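Local coordinates for chlorella virus DNA ligase-adenylate (Chlorella virus, PDB 1FVI), which probably catalyses ATP-dependent sealing of nicked DNA, and is captured here as the covalent ligase-adenylate intermediate, at residues A9-E12 with D16-F19; T24-G29 with L183-Q188; T145-Y150 with E160-R165. The protein carries 1 engineered substitution. All blocks are in the same frame, centred on the assembly; numbering follows the deposited sequence.

How the interactions relate
All three contacts belong to the nucleotide-binding part of the ligase and meet at one mixed sheet, where strand 184-186 lies between strands 9-10 and 162-165. Interaction 2 lies in the active site and supplies part of the AMP pocket, including the adenylated lysine; an anion also binds there, and its Lys187 side is exposed. Interaction 3 is buried and apolar, packing helix 144-156 on the sheet, with Met163 of its strand turned toward the nucleotide. Interaction 1 lies farther from the chain's centre, at the edge strand 9-10, and combines a small apolar patch with a water bridge. Leu147 of interaction 3 touches Val17 and Phe19 of interaction 1, joining these two into continuous packing.

Interaction 1 of 3, residues A9-E12 with D16-F19; sequences ATLE and DVQF
Leu11 and Asp16 bring the backbones nearest, CA to CA 7.4 Å, as the chain leaves the edge strand 9-10 and turns back through a loop without a direct hydrogen bond between the two segments. One leucine branch carries the apolar contact. Leu11 CD2 sits 3.7 Å from Val17 CG2 and also reaches Asp16 CB at 3.8 Å, so a single methyl fills the angle between two successive side chains. The leucine runs with CG trans to its own nitrogen (chi1 -180°), which swings the branch across the turn, and it meets Val17 at about a right angle. Val17 is used from two sides: its CG2 faces Leu11, while its CG1 lies 3.7 Å above the plane of the Phe19 ring, displaced toward the rim. Beyond the segments, Leu11 rests on Met186 and Leu178, and Val17 and Phe19 pack on Leu147 of helix 144-156.

At the outer side the polar link is indirect. A water accepts the amide hydrogen of Glu12, N to water oxygen 2.8 Å, and donates to Asp16 OD2 at 2.7 Å, so the carboxylate grips the chain through one intermediary. The side chain of Glu12 instead folds back, placing OE2 2.8 Å from Thr10 O, a close approach of two acceptors with no hydrogen bond between them. The turn is thus closed by van der Waals packing inside and by a water-mediated bond at its rim.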
loop_
_atom_site.group_PDB
_atom_site.type_symbol
_atom_site.label_atom_id
_atom_site.label_comp_id
_atom_site.label_asym_id
_atom_site.label_seq_id
_atom_site.Cartn_x
_atom_site.Cartn_y
_atom_site.Cartn_z
ATOM N N ALA A 9 -13.230 9.396 -2.794
ATOM C CA ALA A 9 -13.622 10.546 -2.016
ATOM C C ALA A 9 -12.759 10.415 -0.734
ATOM O O ALA A 9 -12.219 9.342 -0.432
ATOM C CB ALA A 9 -15.107 10.471 -1.685
ATOM N N THR A 10 -12.583 11.506 -0.007
ATOM C CA THR A 10 -11.791 11.454 1.214
ATOM C C THR A 10 -12.655 11.204 2.453
ATOM O O THR A 10 -13.732 11.805 2.618
ATOM C CB THR A 10 -10.981 12.745 1.386
ATOM O OG1 THR A 10 -10.087 12.872 0.280
ATOM C CG2 THR A 10 -10.177 12.733 2.706
ATOM N N LEU A 11 -12.198 10.269 3.285
ATOM C CA LEU A 11 -12.880 9.935 4.533
ATOM C C LEU A 11 -12.227 10.813 5.593
ATOM O O LEU A 11 -11.037 10.677 5.857
ATOM C CB LEU A 11 -12.679 8.452 4.871
ATOM C CG LEU A 11 -13.279 7.785 6.122
ATOM C CD1 LEU A 11 -12.487 8.140 7.370
ATOM C CD2 LEU A 11 -14.756 8.127 6.272
ATOM N N GLU A 12 -12.989 11.750 6.148
ATOM C CA GLU A 12 -12.461 12.649 7.166
ATOM C C GLU A 12 -12.869 12.153 8.546
ATOM O O GLU A 12 -12.056 12.119 9.471
ATOM C CB GLU A 12 -12.951 14.087 6.938
ATOM C CG GLU A 12 -12.397 14.763 5.671
ATOM C CD GLU A 12 -13.407 14.881 4.518
ATOM O OE1 GLU A 12 -13.343 15.899 3.789
ATOM O OE2 GLU A 12 -14.249 13.965 4.330
ATOM N N ASP A 16 -17.933 7.852 9.786
ATOM C CA ASP A 16 -18.744 7.899 8.565
ATOM C C ASP A 16 -18.748 6.577 7.800
ATOM O O ASP A 16 -19.631 6.347 6.971
ATOM C CB ASP A 16 -18.243 8.989 7.604
ATOM C CG ASP A 16 -18.772 10.386 7.942
ATOM O OD1 ASP A 16 -19.877 10.511 8.516
ATOM O OD2 ASP A 16 -18.088 11.372 7.597
ATOM N N VAL A 17 -17.774 5.711 8.088
ATOM C CA VAL A 17 -17.627 4.431 7.386
ATOM C C VAL A 17 -18.772 3.466 7.608
ATOM O O VAL A 17 -19.149 3.208 8.738
ATOM C CB VAL A 17 -16.302 3.728 7.765
ATOM C CG1 VAL A 17 -16.194 2.372 7.095
ATOM C CG2 VAL A 17 -15.120 4.571 7.336
ATOM N N GLN A 18 -19.365 2.990 6.515
ATOM C CA GLN A 18 -20.448 2.011 6.584
ATOM C C GLN A 18 -19.665 0.732 6.830
ATOM O O GLN A 18 -18.962 0.229 5.943
ATOM C CB GLN A 18 -21.209 2.014 5.269
ATOM C CG GLN A 18 -21.866 3.369 4.990
ATOM C CD GLN A 18 -22.841 3.791 6.096
ATOM O OE1 GLN A 18 -22.845 4.944 6.528
ATOM N NE2 GLN A 18 -23.665 2.851 6.561
ATOM N N PHE A 19 -19.847 0.167 8.020
ATOM C CA PHE A 19 -19.008 -0.939 8.420
ATOM C C PHE A 19 -18.692 -2.227 7.766
ATOM O O PHE A 19 -17.512 -2.598 7.764
ATOM C CB PHE A 19 -18.806 -1.012 9.901
ATOM C CG PHE A 19 -17.577 -0.335 10.273
ATOM C CD1 PHE A 19 -17.611 0.868 10.953
ATOM C CD2 PHE A 19 -16.366 -0.795 9.737
ATOM C CE1 PHE A 19 -16.457 1.620 11.079
ATOM C CE2 PHE A 19 -15.223 -0.065 9.855
ATOM C CZ PHE A 19 -15.262 1.150 10.524
HETATM O O HOH W 1 -15.756 11.864 6.227
#

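Interaction 2 of 3, residues T24-G29 with L183-Q188; sequences TPKIAG and LLKMKQ. Engineered in segment 24-29: Ala28 (natural residue Asp). With AMP (adenosine monophosphate), chain C; SO4 (sulfate ion), chain B.
Lys26, which packs against Lys185 and Lys187, carries the adenylate, and the adenine is the flat group of the site. Met163 of strand 162-165 covers one face. At the edges, AMP N6 donates to Thr24 OG1 (2.9 Å, 135°) and to Pro25 O (3.1 Å, 144°); both acceptors are tilted from the ring plane toward Met163, hence the bent bonds. Ile27 N gives a straighter bond to AMP N7 (3.0 Å, 167°), while Leu183 CD1 approaches the C2 edge. Together these read the amino group and the adjoining ring nitrogen of adenine.

Lys26 runs extended as far as CE, then bends at its last torsion to bring NZ to AMP P, 1.5 Å away: the covalent lysyl-AMP bond. Its CE touches Lys185 CB and Lys187 CD, the latter chain crossing it at about a right angle. Lys185 stretches out beyond CG, and its NZ binds AMP O1P at 2.7 Å and a sulfate oxygen, O2, at 2.8 Å; Arg41 holds the same sulfate. Lys185 thus bridges the phosphate and the sulfate and would help offset their charge. Lys187 NZ donates to a water that has a weak bond from Lys26 NZ.

Residues 26-29 match the KxDG motif of covalent nucleotidyltransferases, Ala28 being an engineered replacement of its aspartate. Strands 21-25 and 184-186 flank strand 162-165 in the sheet, with backbone bonds to it from Thr24 and Leu184, and helix 144-156 packs on Pro25 and Met186.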
loop_
_atom_site.group_PDB
_atom_site.type_symbol
_atom_site.label_atom_id
_atom_site.label_comp_id
_atom_site.label_asym_id
_atom_site.label_seq_id
_atom_site.Cartn_x
_atom_site.Cartn_y
_atom_site.Cartn_z
ATOM N N THR A 24 -8.129 -2.127 1.402
ATOM C CA THR A 24 -6.868 -2.464 0.756
ATOM C C THR A 24 -5.897 -1.343 1.123
ATOM O O THR A 24 -6.309 -0.320 1.683
ATOM C CB THR A 24 -6.984 -2.601 -0.801
ATOM O OG1 THR A 24 -7.614 -1.440 -1.353
ATOM C CG2 THR A 24 -7.751 -3.884 -1.198
ATOM N N PRO A 25 -4.587 -1.554 0.896
ATOM C CA PRO A 25 -3.597 -0.527 1.224
ATOM C C PRO A 25 -3.499 0.591 0.204
ATOM O O PRO A 25 -3.592 0.359 -1.004
ATOM C CB PRO A 25 -2.300 -1.320 1.294
ATOM C CG PRO A 25 -2.505 -2.365 0.263
ATOM C CD PRO A 25 -3.924 -2.815 0.523
ATOM N N LYS A 26 -3.360 1.815 0.704
ATOM C CA LYS A 26 -3.212 2.971 -0.166
ATOM C C LYS A 26 -1.774 2.927 -0.724
ATOM O O LYS A 26 -0.794 3.109 0.004
ATOM C CB LYS A 26 -3.466 4.264 0.618
ATOM C CG LYS A 26 -3.627 5.547 -0.210
ATOM C CD LYS A 26 -3.985 6.699 0.720
ATOM C CE LYS A 26 -4.424 7.977 -0.008
ATOM N NZ LYS A 26 -3.367 8.612 -0.862
ATOM N N ILE A 27 -1.660 2.615 -2.012
ATOM C CA ILE A 27 -0.364 2.529 -2.675
ATOM C C ILE A 27 0.091 3.858 -3.310
ATOM O O ILE A 27 -0.691 4.583 -3.963
ATOM C CB ILE A 27 -0.382 1.411 -3.775
ATOM C CG1 ILE A 27 -0.751 0.072 -3.154
ATOM C CG2 ILE A 27 0.965 1.316 -4.497
ATOM C CD1 ILE A 27 -1.459 -0.835 -4.106
ATOM N N ALA A 28 1.366 4.167 -3.083
ATOM C CA ALA A 28 2.008 5.341 -3.644
ATOM C C ALA A 28 2.626 4.791 -4.931
ATOM O O ALA A 28 3.636 4.085 -4.897
ATOM C CB ALA A 28 3.098 5.850 -2.700
ATOM N N GLY A 29 1.970 5.023 -6.057
ATOM C CA GLY A 29 2.506 4.507 -7.298
ATOM C C GLY A 29 1.879 5.123 -8.532
ATOM O O GLY A 29 1.299 6.213 -8.483
ATOM N N LEU A 183 -15.507 4.123 -3.226
ATOM C CA LEU A 183 -14.058 4.121 -3.051
ATOM C C LEU A 183 -13.725 5.319 -2.192
ATOM O O LEU A 183 -14.021 6.449 -2.572
ATOM C CB LEU A 183 -13.336 4.224 -4.402
ATOM C CG LEU A 183 -11.961 3.576 -4.607
ATOM C CD1 LEU A 183 -11.014 4.611 -5.181
ATOM C CD2 LEU A 183 -11.399 2.877 -3.323
ATOM N N LEU A 184 -13.114 5.058 -1.037
ATOM C CA LEU A 184 -12.743 6.104 -0.090
ATOM C C LEU A 184 -11.292 5.979 0.371
ATOM O O LEU A 184 -10.777 4.877 0.562
ATOM C CB LEU A 184 -13.651 6.054 1.155
ATOM C CG LEU A 184 -15.184 5.982 1.033
ATOM C CD1 LEU A 184 -15.775 5.834 2.430
ATOM C CD2 LEU A 184 -15.756 7.206 0.331
ATOM N N LYS A 185 -10.627 7.118 0.534
ATOM C CA LYS A 185 -9.256 7.107 1.018
ATOM C C LYS A 185 -9.207 7.602 2.463
ATOM O O LYS A 185 -9.878 8.573 2.844
ATOM C CB LYS A 185 -8.282 7.852 0.086
ATOM C CG LYS A 185 -8.677 9.206 -0.411
ATOM C CD LYS A 185 -7.718 9.632 -1.513
ATOM C CE LYS A 185 -7.831 11.103 -1.828
ATOM N NZ LYS A 185 -6.762 11.549 -2.764
ATOM N N MET A 186 -8.447 6.874 3.269
ATOM C CA MET A 186 -8.333 7.160 4.680
ATOM C C MET A 186 -6.911 7.253 5.204
ATOM O O MET A 186 -6.101 6.364 5.015
ATOM C CB MET A 186 -9.090 6.092 5.467
ATOM C CG MET A 186 -8.871 6.166 6.962
ATOM S SD MET A 186 -9.688 4.872 7.855
ATOM C CE MET A 186 -8.407 3.771 8.009
ATOM N N LYS A 187 -6.626 8.371 5.847
ATOM C CA LYS A 187 -5.334 8.617 6.464
ATOM C C LYS A 187 -5.703 9.240 7.811
ATOM O O LYS A 187 -5.765 10.452 7.967
ATOM C CB LYS A 187 -4.478 9.538 5.581
ATOM C CG LYS A 187 -4.015 8.865 4.275
ATOM C CD LYS A 187 -3.473 9.858 3.261
ATOM C CE LYS A 187 -2.167 10.478 3.705
ATOM N NZ LYS A 187 -1.670 11.483 2.717
ATOM N N GLN A 188 -6.061 8.370 8.748
ATOM C CA GLN A 188 -6.484 8.795 10.066
ATOM C C GLN A 188 -5.354 8.954 11.075
ATOM O O GLN A 188 -5.547 9.607 12.095
ATOM C CB GLN A 188 -7.555 7.845 10.602
ATOM C CG GLN A 188 -8.874 7.872 9.823
ATOM C CD GLN A 188 -9.713 9.121 10.082
ATOM O OE1 GLN A 188 -10.069 9.419 11.219
ATOM N NE2 GLN A 188 -10.056 9.832 9.025
HETATM P P AMP C . -3.654 9.575 -1.939
HETATM O O1P AMP C . -4.400 10.787 -1.607
HETATM O O3P AMP C . -2.435 10.224 -2.717
HETATM O "O5'" AMP C . -4.357 8.815 -3.032
HETATM C "C5'" AMP C . -3.694 7.614 -3.665
HETATM C "C4'" AMP C . -4.108 7.401 -5.105
HETATM O "O4'" AMP C . -3.757 6.052 -5.424
HETATM C "C3'" AMP C . -5.630 7.532 -5.345
HETATM O "O3'" AMP C . -5.979 8.158 -6.580
HETATM C "C2'" AMP C . -6.123 6.127 -5.405
HETATM O "O2'" AMP C . -7.235 6.033 -6.286
HETATM C "C1'" AMP C . -4.886 5.304 -5.807
HETATM N N9 AMP C . -4.854 4.038 -5.100
HETATM C C8 AMP C . -3.761 3.563 -4.409
HETATM N N7 AMP C . -4.027 2.406 -3.873
HETATM C C5 AMP C . -5.334 2.080 -4.206
HETATM C C6 AMP C . -6.159 0.982 -3.922
HETATM N N6 AMP C . -5.746 -0.069 -3.174
HETATM N N1 AMP C . -7.403 1.022 -4.432
HETATM C C2 AMP C . -7.796 2.046 -5.155
HETATM N N3 AMP C . -7.128 3.149 -5.502
HETATM C C4 AMP C . -5.859 3.139 -4.999
HETATM S S SO4 B . -6.198 11.663 -6.298
HETATM O O1 SO4 B . -6.762 12.371 -7.442
HETATM O O2 SO4 B . -7.289 11.060 -5.459
HETATM O O3 SO4 B . -5.335 12.586 -5.397
HETATM O O4 SO4 B . -5.244 10.577 -6.788
HETATM O O HOH W 2 -0.448 9.621 0.581
#

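Interaction 3 of 3, residues T145-Y150 with E160-R165; sequences TELLQY and EGVMIR. With AMP (adenosine monophosphate), chain C.
Tyr150 and Val162 form the tight part of this contact: ring atom CE2 of Tyr150 lies 3.8 Å from Val162 CB, which sits at the edge of the ring and near its plane, so the tyrosine meets the strand edge-on and does not lay a face over it. With CG opposite the backbone nitrogen (chi1 -174°), the ring leaves the helix toward the strand. Val162 points toward the helix, but with CG1 almost eclipsing its own nitrogen (chi1 -2°), an unfavourable rotation that suggests some strain. Its CG1 stands 3.9 Å from Tyr150 CD2, and its CG2 turns to the neighbouring leucine.

One turn back, Leu147 spreads its two methyls over two strand residues, in looser contact. Leu147 CD2 is 4.1 Å from Val162 CG2, and CD1 is 4.2 Å from Ile164 CD1, the second pair crossing at about a right angle. No hydrogen bond joins the segments; dispersion and burial of apolar surface hold them. The far side of the helix differs: Thr145 is exposed, Glu146 and Gln149 are partly so, and none of the three meets the strand. Glu146 OE1 accepts a bond from the backbone of Asn142.

The helix and strand axes approach to 10.2 Å at an oblique 143° between their N-to-C directions, closer to antiparallel than to parallel. Strand 162-165 is the middle strand of its sheet. Helix 144-156 covers one side, with Leu147 also on Met186 and Ile141 and Tyr150 on Pro25 and Val139. On the other side Met163 turns away from the helix toward the bound nucleotide, and at the strand's end Arg165 makes a salt bridge with Asp98.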
loop_
_atom_site.group_PDB
_atom_site.type_symbol
_atom_site.label_atom_id
_atom_site.label_comp_id
_atom_site.label_asym_id
_atom_site.label_seq_id
_atom_site.Cartn_x
_atom_site.Cartn_y
_atom_site.Cartn_z
ATOM N N THR A 145 -12.230 -0.125 15.423
ATOM C CA THR A 145 -11.006 -0.665 16.000
ATOM C C THR A 145 -10.267 -1.455 14.933
ATOM O O THR A 145 -9.052 -1.320 14.781
ATOM C CB THR A 145 -11.334 -1.601 17.158
ATOM O OG1 THR A 145 -12.308 -0.972 17.997
ATOM C CG2 THR A 145 -10.082 -1.925 17.969
ATOM N N GLU A 146 -11.014 -2.263 14.186
ATOM C CA GLU A 146 -10.434 -3.048 13.107
ATOM C C GLU A 146 -9.863 -2.173 11.990
ATOM O O GLU A 146 -8.807 -2.491 11.426
ATOM C CB GLU A 146 -11.448 -4.045 12.561
ATOM C CG GLU A 146 -11.572 -5.308 13.424
ATOM C CD GLU A 146 -12.458 -6.380 12.804
ATOM O OE1 GLU A 146 -12.833 -6.255 11.626
ATOM O OE2 GLU A 146 -12.792 -7.353 13.502
ATOM N N LEU A 147 -10.541 -1.062 11.695
ATOM C CA LEU A 147 -10.091 -0.115 10.666
ATOM C C LEU A 147 -8.744 0.519 11.052
ATOM O O LEU A 147 -7.805 0.545 10.257
ATOM C CB LEU A 147 -11.135 0.995 10.451
ATOM C CG LEU A 147 -11.617 1.276 9.018
ATOM C CD1 LEU A 147 -12.179 2.686 8.920
ATOM C CD2 LEU A 147 -10.501 1.100 8.026
ATOM N N LEU A 148 -8.664 1.056 12.267
ATOM C CA LEU A 148 -7.424 1.656 12.762
ATOM C C LEU A 148 -6.262 0.643 12.858
ATOM O O LEU A 148 -5.126 0.961 12.494
ATOM C CB LEU A 148 -7.686 2.301 14.117
ATOM C CG LEU A 148 -8.617 3.493 13.935
ATOM C CD1 LEU A 148 -9.146 3.941 15.262
ATOM C CD2 LEU A 148 -7.881 4.604 13.213
ATOM N N GLN A 149 -6.543 -0.567 13.349
ATOM C CA GLN A 149 -5.513 -1.597 13.448
ATOM C C GLN A 149 -5.007 -1.876 12.041
ATOM O O GLN A 149 -3.809 -2.094 11.834
ATOM C CB GLN A 149 -6.064 -2.879 14.070
ATOM C CG GLN A 149 -6.603 -2.697 15.488
ATOM C CD GLN A 149 -7.134 -3.987 16.111
ATOM O OE1 GLN A 149 -6.490 -4.572 16.978
ATOM N NE2 GLN A 149 -8.319 -4.419 15.687
ATOM N N TYR A 150 -5.925 -1.821 11.073
ATOM C CA TYR A 150 -5.578 -2.052 9.678
ATOM C C TYR A 150 -4.634 -0.968 9.122
ATOM O O TYR A 150 -3.672 -1.285 8.398
ATOM C CB TYR A 150 -6.850 -2.173 8.826
ATOM C CG TYR A 150 -6.542 -2.547 7.404
ATOM C CD1 TYR A 150 -6.019 -3.810 7.101
ATOM C CD2 TYR A 150 -6.705 -1.628 6.364
ATOM C CE1 TYR A 150 -5.659 -4.143 5.810
ATOM C CE2 TYR A 150 -6.344 -1.958 5.056
ATOM C CZ TYR A 150 -5.816 -3.215 4.796
ATOM O OH TYR A 150 -5.373 -3.549 3.550
ATOM N N GLU A 160 0.717 4.164 2.298
ATOM C CA GLU A 160 0.253 5.513 2.663
ATOM C C GLU A 160 -0.895 5.597 3.663
ATOM O O GLU A 160 -1.024 6.577 4.386
ATOM C CB GLU A 160 -0.197 6.281 1.402
ATOM C CG GLU A 160 0.871 6.560 0.358
ATOM C CD GLU A 160 1.984 7.441 0.887
ATOM O OE1 GLU A 160 3.054 6.902 1.261
ATOM O OE2 GLU A 160 1.793 8.674 0.928
ATOM N N GLY A 161 -1.778 4.617 3.631
ATOM C CA GLY A 161 -2.933 4.634 4.497
ATOM C C GLY A 161 -3.823 3.565 3.929
ATOM O O GLY A 161 -3.312 2.604 3.345
ATOM N N VAL A 162 -5.139 3.738 4.023
ATOM C CA VAL A 162 -6.060 2.717 3.510
ATOM C C VAL A 162 -7.143 3.165 2.536
ATOM O O VAL A 162 -7.567 4.330 2.512
ATOM C CB VAL A 162 -6.655 1.802 4.670
ATOM C CG1 VAL A 162 -6.079 2.185 6.047
ATOM C CG2 VAL A 162 -8.169 1.788 4.680
ATOM N N MET A 163 -7.510 2.237 1.661
ATOM C CA MET A 163 -8.559 2.464 0.668
ATOM C C MET A 163 -9.758 1.606 1.063
ATOM O O MET A 163 -9.625 0.397 1.244
ATOM C CB MET A 163 -8.069 2.110 -0.741
ATOM C CG MET A 163 -6.844 2.912 -1.179
ATOM S SD MET A 163 -7.067 4.696 -1.190
ATOM C CE MET A 163 -8.252 4.908 -2.551
ATOM N N ILE A 164 -10.915 2.253 1.197
ATOM C CA ILE A 164 -12.180 1.621 1.601
ATOM C C ILE A 164 -13.226 1.483 0.468
ATOM O O ILE A 164 -13.495 2.433 -0.279
ATOM C CB ILE A 164 -12.833 2.432 2.750
ATOM C CG1 ILE A 164 -11.836 2.600 3.901
ATOM C CG2 ILE A 164 -14.079 1.723 3.253
ATOM C CD1 ILE A 164 -12.175 3.715 4.857
ATOM N N ARG A 165 -13.847 0.308 0.391
ATOM C CA ARG A 165 -14.866 0.048 -0.620
ATOM C C ARG A 165 -16.065 -0.725 -0.094
ATOM O O ARG A 165 -15.924 -1.662 0.708
ATOM C CB ARG A 165 -14.285 -0.759 -1.787
ATOM C CG ARG A 165 -13.135 -0.120 -2.541
ATOM C CD ARG A 165 -13.251 -0.426 -4.021
ATOM N NE ARG A 165 -11.956 -0.496 -4.694
ATOM C CZ ARG A 165 -11.803 -0.652 -6.011
ATOM N NH1 ARG A 165 -12.857 -0.735 -6.817
ATOM N NH2 ARG A 165 -10.591 -0.815 -6.522
HETATM P P AMP C . -3.654 9.575 -1.939
HETATM O O1P AMP C . -4.400 10.787 -1.607
HETATM O O3P AMP C . -2.435 10.224 -2.717
HETATM O "O5'" AMP C . -4.357 8.815 -3.032
HETATM C "C5'" AMP C . -3.694 7.614 -3.665
HETATM C "C4'" AMP C . -4.108 7.401 -5.105
HETATM O "O4'" AMP C . -3.757 6.052 -5.424
HETATM C "C3'" AMP C . -5.630 7.532 -5.345
HETATM O "O3'" AMP C . -5.979 8.158 -6.580
HETATM C "C2'" AMP C . -6.123 6.127 -5.405
HETATM O "O2'" AMP C . -7.235 6.033 -6.286
HETATM C "C1'" AMP C . -4.886 5.304 -5.807
HETATM N N9 AMP C . -4.854 4.038 -5.100
HETATM C C8 AMP C . -3.761 3.563 -4.409
HETATM N N7 AMP C . -4.027 2.406 -3.873
HETATM C C5 AMP C . -5.334 2.080 -4.206
HETATM C C6 AMP C . -6.159 0.982 -3.922
HETATM N N6 AMP C . -5.746 -0.069 -3.174
HETATM N N1 AMP C . -7.403 1.022 -4.432
HETATM C C2 AMP C . -7.796 2.046 -5.155
HETATM N N3 AMP C . -7.128 3.149 -5.502
HETATM C C4 AMP C . -5.859 3.139 -4.999
#